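PDB 6EU4: tail spike protein from Acinetobacter phage vB_AbaP_AS12, which probably recognises and degrades the capsular polysaccharide of its Acinetobacter baumannii host, as tailspikes of related phages do, to begin infection. Local coordinates for residues 146-154 and 196-207; 354-362 and 398-406. All coordinates share one frame; numbering follows the deposited sequence. Where two conformers were deposited one is given.

Both contacts lie along the parallel beta-helix of this trimeric tailspike, and they follow one another in series: contact 1 (146-154 with 196-207) is complete before contact 2 (354-362 with 398-406) begins. Their centres lie about 36 Å apart and their nearest atoms about 23 Å apart, so they do not touch. Contact 1 joins two adjacent parallel strands, 148-151 and 196-200, and the loops that leave them. Contact 2 joins loops instead, the chain leaving strand 351-355 and the chain entering strand 405-409. Strand pairing thus holds successive rungs together in contact 1, and loop-to-loop bonds tie the flank of the helix in contact 2.

Contact 1: 146-154 and 196-207; sequences DCGFIKTTN and FTLQYDSALPTK
Two neighbouring rungs of the parallel beta-helix meet here, strand 148-151 running beside strand 196-200 at 10° with axes 4.7 Å apart. A ladder of five backbone hydrogen bonds joins them, starting with Thr197 N to Cys147 O and ending where Asp201 N donates to Lys151 O, just past the strand. Gly148, its backbone at a positive phi, makes a CA-H...O contact from CA to Thr197 O at 3.1 Å.

Three pairs of side chains, Phe149 with Leu198, Ile150 with Gln199 and Lys151 with Tyr200, run alongside each other in the same direction. Phe149 CD2 touches Leu198 CD2 at 3.6 Å, and Met177 and Ile176 of strand 175-179 pack against this pair. On the other face Ile150 CD1, in the conformer given, rests 3.9 Å from Gln199 CB, while Gln199 NE2 turns back to Thr197 OG1 and keeps it in the amide plane.

Lys151 places CG 3.9 Å from Tyr200 CE2: with chi1 at -179° the chain leaves opposite its own backbone N and runs alongside the phenol. Its NZ is gripped by Thr153 O, Asn155 O and Asp174 OD1, and Asp174 also binds Tyr200 OH, so one carboxylate ties both rungs together and would probably stabilise the charged form of the lysine. Thr153 O also lies in the plane of the Tyr200 ring, at its edge.

Beyond the strands, an Asx turn at Asp201 opens a type I turn ending at Leu204, whose methyls pack on the Thr152-Thr153 peptide. Water 1 bridges Thr152 O and Asp201 OD2. Farther along, Asn154 ND2, which also donates to Asp174 OD2, approaches Thr206 O from above the carbonyl plane, 2.8 Å away with 168° at the hydrogen, and water 2 links Asn154 OD1 to Thr206 N.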
# COMPACT_ATOMS: atom_id res chain seq x y z
N ASP A 146 -15.98 23.88 16.47
CA ASP A 146 -16.16 24.84 17.54
C ASP A 146 -14.89 25.49 18.04
O ASP A 146 -14.97 26.44 18.83
CB ASP A 146 -16.87 24.18 18.72
CG ASP A 146 -18.27 23.70 18.35
OD1 ASP A 146 -18.93 24.34 17.50
OD2 ASP A 146 -18.71 22.69 18.92
N CYS A 147 -13.72 25.01 17.61
CA CYS A 147 -12.43 25.47 18.11
C CYS A 147 -11.60 26.00 16.95
O CYS A 147 -11.48 25.34 15.92
CB CYS A 147 -11.65 24.34 18.80
SG CYS A 147 -12.55 23.60 20.17
N GLY A 148 -10.99 27.17 17.13
CA GLY A 148 -10.08 27.63 16.10
C GLY A 148 -10.07 29.14 15.99
O GLY A 148 -10.50 29.85 16.89
N PHE A 149 -9.52 29.58 14.86
CA PHE A 149 -9.20 30.98 14.62
C PHE A 149 -9.96 31.46 13.40
O PHE A 149 -9.92 30.80 12.35
CB PHE A 149 -7.70 31.19 14.38
CG PHE A 149 -6.82 30.72 15.51
CD1 PHE A 149 -7.19 30.91 16.83
CD2 PHE A 149 -5.63 30.07 15.25
CE1 PHE A 149 -6.37 30.47 17.88
CE2 PHE A 149 -4.81 29.61 16.30
CZ PHE A 149 -5.20 29.82 17.62
N ILE A 150 -10.60 32.62 13.53
CA ILE A 150 -11.32 33.28 12.45
C ILE A 150 -10.59 34.58 12.15
O ILE A 150 -10.57 35.49 12.99
CB ILE A 150 -12.78 33.54 12.82
CG1 ILE A 150 -13.42 32.26 13.39
CG2 ILE A 150 -13.54 34.07 11.62
CD1 ILE A 150 -13.51 31.13 12.39
N LYS A 151 -10.01 34.68 10.96
CA LYS A 151 -9.28 35.88 10.58
C LYS A 151 -10.22 36.84 9.85
O LYS A 151 -10.92 36.44 8.92
CB LYS A 151 -8.10 35.51 9.69
CG LYS A 151 -7.31 36.73 9.29
CD LYS A 151 -5.85 36.45 9.27
CE LYS A 151 -5.05 37.71 9.02
NZ LYS A 151 -4.92 37.97 7.60
N THR A 152 -10.20 38.11 10.27
CA THR A 152 -11.20 39.09 9.84
C THR A 152 -10.66 40.12 8.86
O THR A 152 -11.41 41.03 8.46
CB THR A 152 -11.75 39.84 11.05
OG1 THR A 152 -10.71 40.61 11.65
CG2 THR A 152 -12.31 38.86 12.09
N THR A 153 -9.40 40.04 8.50
CA THR A 153 -8.75 41.00 7.61
C THR A 153 -7.82 40.26 6.67
O THR A 153 -7.59 39.05 6.82
CB THR A 153 -7.89 42.01 8.37
OG1 THR A 153 -6.69 41.33 8.80
CG2 THR A 153 -8.62 42.61 9.57
N ASN A 154 -7.23 41.01 5.75
CA ASN A 154 -6.13 40.51 4.93
C ASN A 154 -4.77 40.98 5.43
O ASN A 154 -3.79 40.94 4.68
CB ASN A 154 -6.34 40.93 3.47
CG ASN A 154 -7.66 40.43 2.90
OD1 ASN A 154 -8.56 41.22 2.59
ND2 ASN A 154 -7.80 39.11 2.81
N PHE A 196 -8.78 21.66 15.45
CA PHE A 196 -9.30 23.02 15.34
C PHE A 196 -9.38 23.44 13.88
O PHE A 196 -8.90 22.74 12.98
CB PHE A 196 -8.47 24.02 16.15
CG PHE A 196 -7.02 24.09 15.75
CD1 PHE A 196 -6.62 24.94 14.75
CD2 PHE A 196 -6.06 23.34 16.42
CE1 PHE A 196 -5.28 25.03 14.40
CE2 PHE A 196 -4.73 23.42 16.08
CZ PHE A 196 -4.34 24.28 15.06
N THR A 197 -10.01 24.59 13.65
CA THR A 197 -10.21 25.12 12.32
C THR A 197 -9.51 26.47 12.16
O THR A 197 -9.30 27.20 13.14
CB THR A 197 -11.71 25.25 12.01
OG1 THR A 197 -11.90 25.71 10.67
CG2 THR A 197 -12.38 26.26 12.97
N LEU A 198 -9.13 26.76 10.92
CA LEU A 198 -8.55 28.04 10.52
C LEU A 198 -9.41 28.55 9.37
O LEU A 198 -9.46 27.91 8.32
CB LEU A 198 -7.10 27.87 10.03
CG LEU A 198 -6.10 27.25 11.00
CD1 LEU A 198 -4.79 26.93 10.29
CD2 LEU A 198 -5.88 28.20 12.15
N GLN A 199 -10.10 29.67 9.57
CA GLN A 199 -10.99 30.18 8.54
C GLN A 199 -10.88 31.69 8.42
O GLN A 199 -10.67 32.39 9.42
CB GLN A 199 -12.46 29.82 8.83
CG GLN A 199 -12.69 28.33 9.00
CD GLN A 199 -14.16 27.98 9.16
OE1 GLN A 199 -15.04 28.76 8.76
NE2 GLN A 199 -14.42 26.82 9.75
N TYR A 200 -11.08 32.19 7.20
CA TYR A 200 -11.38 33.61 7.04
C TYR A 200 -12.86 33.86 7.28
O TYR A 200 -13.70 32.98 7.05
CB TYR A 200 -11.02 34.11 5.64
CG TYR A 200 -9.54 34.29 5.46
CD1 TYR A 200 -8.74 33.22 5.09
CD2 TYR A 200 -8.93 35.51 5.70
CE1 TYR A 200 -7.36 33.37 4.95
CE2 TYR A 200 -7.56 35.68 5.56
CZ TYR A 200 -6.79 34.60 5.18
OH TYR A 200 -5.42 34.76 5.05
N ASP A 201 -13.17 35.05 7.77
CA ASP A 201 -14.53 35.59 7.74
C ASP A 201 -15.08 35.49 6.32
O ASP A 201 -14.51 36.06 5.38
CB ASP A 201 -14.47 37.05 8.22
CG ASP A 201 -15.84 37.73 8.30
OD1 ASP A 201 -16.85 37.19 7.80
OD2 ASP A 201 -15.88 38.83 8.90
N SER A 202 -16.16 34.71 6.14
CA SER A 202 -16.66 34.44 4.80
C SER A 202 -17.08 35.71 4.08
O SER A 202 -17.16 35.71 2.84
CB SER A 202 -17.85 33.47 4.84
OG SER A 202 -18.96 34.09 5.49
N ALA A 203 -17.33 36.79 4.81
CA ALA A 203 -17.73 38.06 4.20
C ALA A 203 -16.58 38.79 3.52
O ALA A 203 -16.83 39.68 2.71
CB ALA A 203 -18.35 38.98 5.26
N LEU A 204 -15.32 38.44 3.83
CA LEU A 204 -14.20 39.15 3.22
C LEU A 204 -14.21 38.95 1.71
O LEU A 204 -14.20 37.81 1.24
CB LEU A 204 -12.87 38.66 3.76
CG LEU A 204 -12.48 39.20 5.12
CD1 LEU A 204 -11.28 38.37 5.63
CD2 LEU A 204 -12.14 40.70 5.06
N PRO A 205 -14.18 40.02 0.91
CA PRO A 205 -14.14 39.84 -0.55
C PRO A 205 -12.95 39.04 -1.03
O PRO A 205 -13.07 38.30 -2.01
CB PRO A 205 -14.08 41.28 -1.07
CG PRO A 205 -14.66 42.09 -0.01
CD PRO A 205 -14.32 41.43 1.29
N THR A 206 -11.80 39.19 -0.39
CA THR A 206 -10.57 38.51 -0.78
C THR A 206 -10.10 37.66 0.39
O THR A 206 -10.09 38.12 1.53
CB THR A 206 -9.48 39.51 -1.18
OG1 THR A 206 -9.99 40.37 -2.22
CG2 THR A 206 -8.24 38.80 -1.69
N LYS A 207 -9.74 36.42 0.10
CA LYS A 207 -9.24 35.50 1.10
C LYS A 207 -7.76 35.26 0.86
O LYS A 207 -7.24 35.51 -0.22
CB LYS A 207 -9.98 34.17 1.07
CG LYS A 207 -11.49 34.26 0.99
CD LYS A 207 -12.05 34.86 2.22
CE LYS A 207 -13.52 34.45 2.40
NZ LYS A 207 -14.40 35.09 1.40
O HOH W 1 -14.16 40.85 8.41
O HOH W 2 -10.99 41.45 1.38

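Contact 2: 354-362 and 398-406; sequences AIYNKYKPA and TQGANCSAL
On the flank of the parallel beta-helix, where loops leave its rungs, the loop following strand 351-355 meets the loop and short 3-10 turn that precede strand 405-409. Asn357, centre of an inverse gamma turn, makes the buried link. Its chi1 of 57° sets CG between the backbone N and the carbonyl carbon, and ND2 donates to Ser404 OG at 3.0 Å, with the oxygen in the amide plane. Ser404 OG in turn donates to Ala405 O, while Asn357 OD1 accepts from Tyr392 N; both polar ends of the amide are thereby satisfied. Asn357 O receives a weak, bent bond from Ser404 N and a CA-H contact from Cys403.

The aliphatic part of Lys358 passes at a slant across the Gln399 amide, Lys358 CD lying 3.7 Å from Gln399 OE1. That oxygen accepts from Asn402 ND2 at 2.8 Å, which fixes the rotation of the Gln399 amide. Gln399 NE2 reaches Lys358 NZ through water 3, and the ammonium is also paired with Asp307.

Water 4 donates to Tyr359 O and Asn402 O, binding the two loops through their carbonyls. The extended Lys360 reaches across to a weak bond with Ala401 O; water 5 accepts from Lys360 NZ, and water 6 bridges the same nitrogen to Asn402 OD1, 2.7 Å from the water oxygen.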
# COMPACT_ATOMS: atom_id res chain seq x y z
N ALA A 354 -17.82 10.71 -10.89
CA ALA A 354 -18.38 11.95 -11.42
C ALA A 354 -17.26 12.85 -11.93
O ALA A 354 -17.05 13.97 -11.48
CB ALA A 354 -19.25 12.64 -10.37
N ILE A 355 -16.50 12.30 -12.87
CA ILE A 355 -15.39 13.00 -13.51
C ILE A 355 -15.83 13.35 -14.93
O ILE A 355 -15.98 12.47 -15.79
CB ILE A 355 -14.10 12.18 -13.51
CG1 ILE A 355 -13.69 11.82 -12.06
CG2 ILE A 355 -12.99 12.95 -14.25
CD1 ILE A 355 -12.75 10.61 -12.02
N TYR A 356 -16.03 14.64 -15.17
CA TYR A 356 -16.59 15.13 -16.44
C TYR A 356 -15.45 15.53 -17.35
O TYR A 356 -14.98 16.67 -17.34
CB TYR A 356 -17.56 16.25 -16.15
CG TYR A 356 -18.63 15.73 -15.26
CD1 TYR A 356 -19.61 14.87 -15.76
CD2 TYR A 356 -18.60 15.99 -13.91
CE1 TYR A 356 -20.59 14.33 -14.92
CE2 TYR A 356 -19.60 15.47 -13.06
CZ TYR A 356 -20.56 14.64 -13.57
OH TYR A 356 -21.52 14.12 -12.72
N ASN A 357 -14.98 14.57 -18.15
CA ASN A 357 -13.78 14.73 -18.97
C ASN A 357 -14.15 15.31 -20.33
O ASN A 357 -14.08 14.66 -21.38
CB ASN A 357 -13.04 13.40 -19.11
CG ASN A 357 -13.92 12.28 -19.71
OD1 ASN A 357 -15.08 12.10 -19.35
ND2 ASN A 357 -13.35 11.54 -20.64
N LYS A 358 -14.54 16.59 -20.29
CA LYS A 358 -15.01 17.29 -21.48
C LYS A 358 -14.25 18.58 -21.76
O LYS A 358 -14.74 19.42 -22.55
CB LYS A 358 -16.51 17.60 -21.36
CG LYS A 358 -16.86 18.47 -20.15
CD LYS A 358 -18.38 18.80 -20.13
CE LYS A 358 -18.70 19.73 -18.97
NZ LYS A 358 -20.16 20.03 -18.89
N TYR A 359 -13.08 18.78 -21.17
CA TYR A 359 -12.39 20.06 -21.22
C TYR A 359 -11.12 19.97 -22.05
O TYR A 359 -10.41 18.96 -22.03
CB TYR A 359 -12.09 20.55 -19.81
CG TYR A 359 -13.35 20.75 -19.02
CD1 TYR A 359 -14.16 21.86 -19.26
CD2 TYR A 359 -13.75 19.84 -18.05
CE1 TYR A 359 -15.30 22.06 -18.56
CE2 TYR A 359 -14.92 20.03 -17.34
CZ TYR A 359 -15.69 21.15 -17.62
OH TYR A 359 -16.86 21.42 -16.94
N LYS A 360 -10.83 21.06 -22.76
CA LYS A 360 -9.69 21.13 -23.66
C LYS A 360 -8.98 22.47 -23.50
O LYS A 360 -9.64 23.49 -23.27
CB LYS A 360 -10.13 20.97 -25.13
CG LYS A 360 -10.78 19.64 -25.42
CD LYS A 360 -11.28 19.51 -26.84
CE LYS A 360 -11.89 18.14 -27.03
NZ LYS A 360 -12.44 17.97 -28.42
N PRO A 361 -7.66 22.49 -23.68
CA PRO A 361 -6.93 23.76 -23.69
C PRO A 361 -7.17 24.52 -24.98
O PRO A 361 -7.49 23.95 -26.03
CB PRO A 361 -5.47 23.31 -23.58
CG PRO A 361 -5.44 22.03 -24.35
CD PRO A 361 -6.78 21.35 -23.99
N ALA A 362 -6.99 25.84 -24.90
CA ALA A 362 -7.11 26.67 -26.10
C ALA A 362 -6.06 26.29 -27.13
O ALA A 362 -6.34 26.23 -28.33
CB ALA A 362 -6.98 28.15 -25.73
N THR A 398 -24.32 13.33 -25.25
CA THR A 398 -24.39 14.77 -24.98
C THR A 398 -23.04 15.47 -25.05
O THR A 398 -23.01 16.67 -25.34
CB THR A 398 -25.03 15.06 -23.61
OG1 THR A 398 -24.20 14.59 -22.55
CG2 THR A 398 -26.41 14.41 -23.54
N GLN A 399 -21.94 14.75 -24.81
CA GLN A 399 -20.62 15.36 -24.72
C GLN A 399 -19.56 14.60 -25.50
O GLN A 399 -18.37 14.91 -25.37
CB GLN A 399 -20.18 15.46 -23.26
CG GLN A 399 -21.06 16.30 -22.38
CD GLN A 399 -20.92 17.79 -22.60
OE1 GLN A 399 -20.06 18.24 -23.33
NE2 GLN A 399 -21.79 18.56 -21.94
N GLY A 400 -19.94 13.63 -26.33
CA GLY A 400 -18.93 12.77 -26.95
C GLY A 400 -17.92 13.54 -27.80
O GLY A 400 -16.74 13.17 -27.84
N ALA A 401 -18.37 14.59 -28.48
CA ALA A 401 -17.49 15.41 -29.31
C ALA A 401 -16.46 16.18 -28.50
O ALA A 401 -15.56 16.78 -29.11
CB ALA A 401 -18.30 16.40 -30.15
N ASN A 402 -16.57 16.18 -27.17
CA ASN A 402 -15.68 16.90 -26.28
C ASN A 402 -14.82 16.00 -25.40
O ASN A 402 -14.09 16.53 -24.55
CB ASN A 402 -16.52 17.81 -25.36
CG ASN A 402 -17.41 18.74 -26.14
OD1 ASN A 402 -16.98 19.35 -27.11
ND2 ASN A 402 -18.68 18.81 -25.74
N CYS A 403 -14.91 14.69 -25.56
CA CYS A 403 -14.29 13.79 -24.60
C CYS A 403 -12.76 13.87 -24.64
O CYS A 403 -12.15 14.23 -25.65
CB CYS A 403 -14.74 12.34 -24.84
SG CYS A 403 -14.02 11.55 -26.31
N SER A 404 -12.15 13.55 -23.50
CA SER A 404 -10.71 13.52 -23.36
C SER A 404 -10.14 12.17 -23.82
O SER A 404 -10.87 11.18 -23.98
CB SER A 404 -10.30 13.76 -21.92
OG SER A 404 -10.57 12.61 -21.11
N ALA A 405 -8.82 12.14 -23.96
CA ALA A 405 -8.08 10.89 -23.97
C ALA A 405 -8.01 10.30 -22.55
O ALA A 405 -8.19 11.00 -21.55
CB ALA A 405 -6.66 11.13 -24.50
N LEU A 406 -7.75 8.99 -22.45
CA LEU A 406 -7.40 8.43 -21.15
C LEU A 406 -6.02 8.90 -20.74
O LEU A 406 -5.81 9.37 -19.62
CB LEU A 406 -7.44 6.89 -21.15
CG LEU A 406 -6.94 6.24 -19.84
CD1 LEU A 406 -7.89 6.67 -18.69
CD2 LEU A 406 -6.87 4.72 -19.91
O HOH W 3 -21.15 21.45 -21.28
O HOH W 4 -11.45 16.67 -23.63
O HOH W 5 -12.94 15.26 -28.13
O HOH W 6 -14.63 19.81 -28.28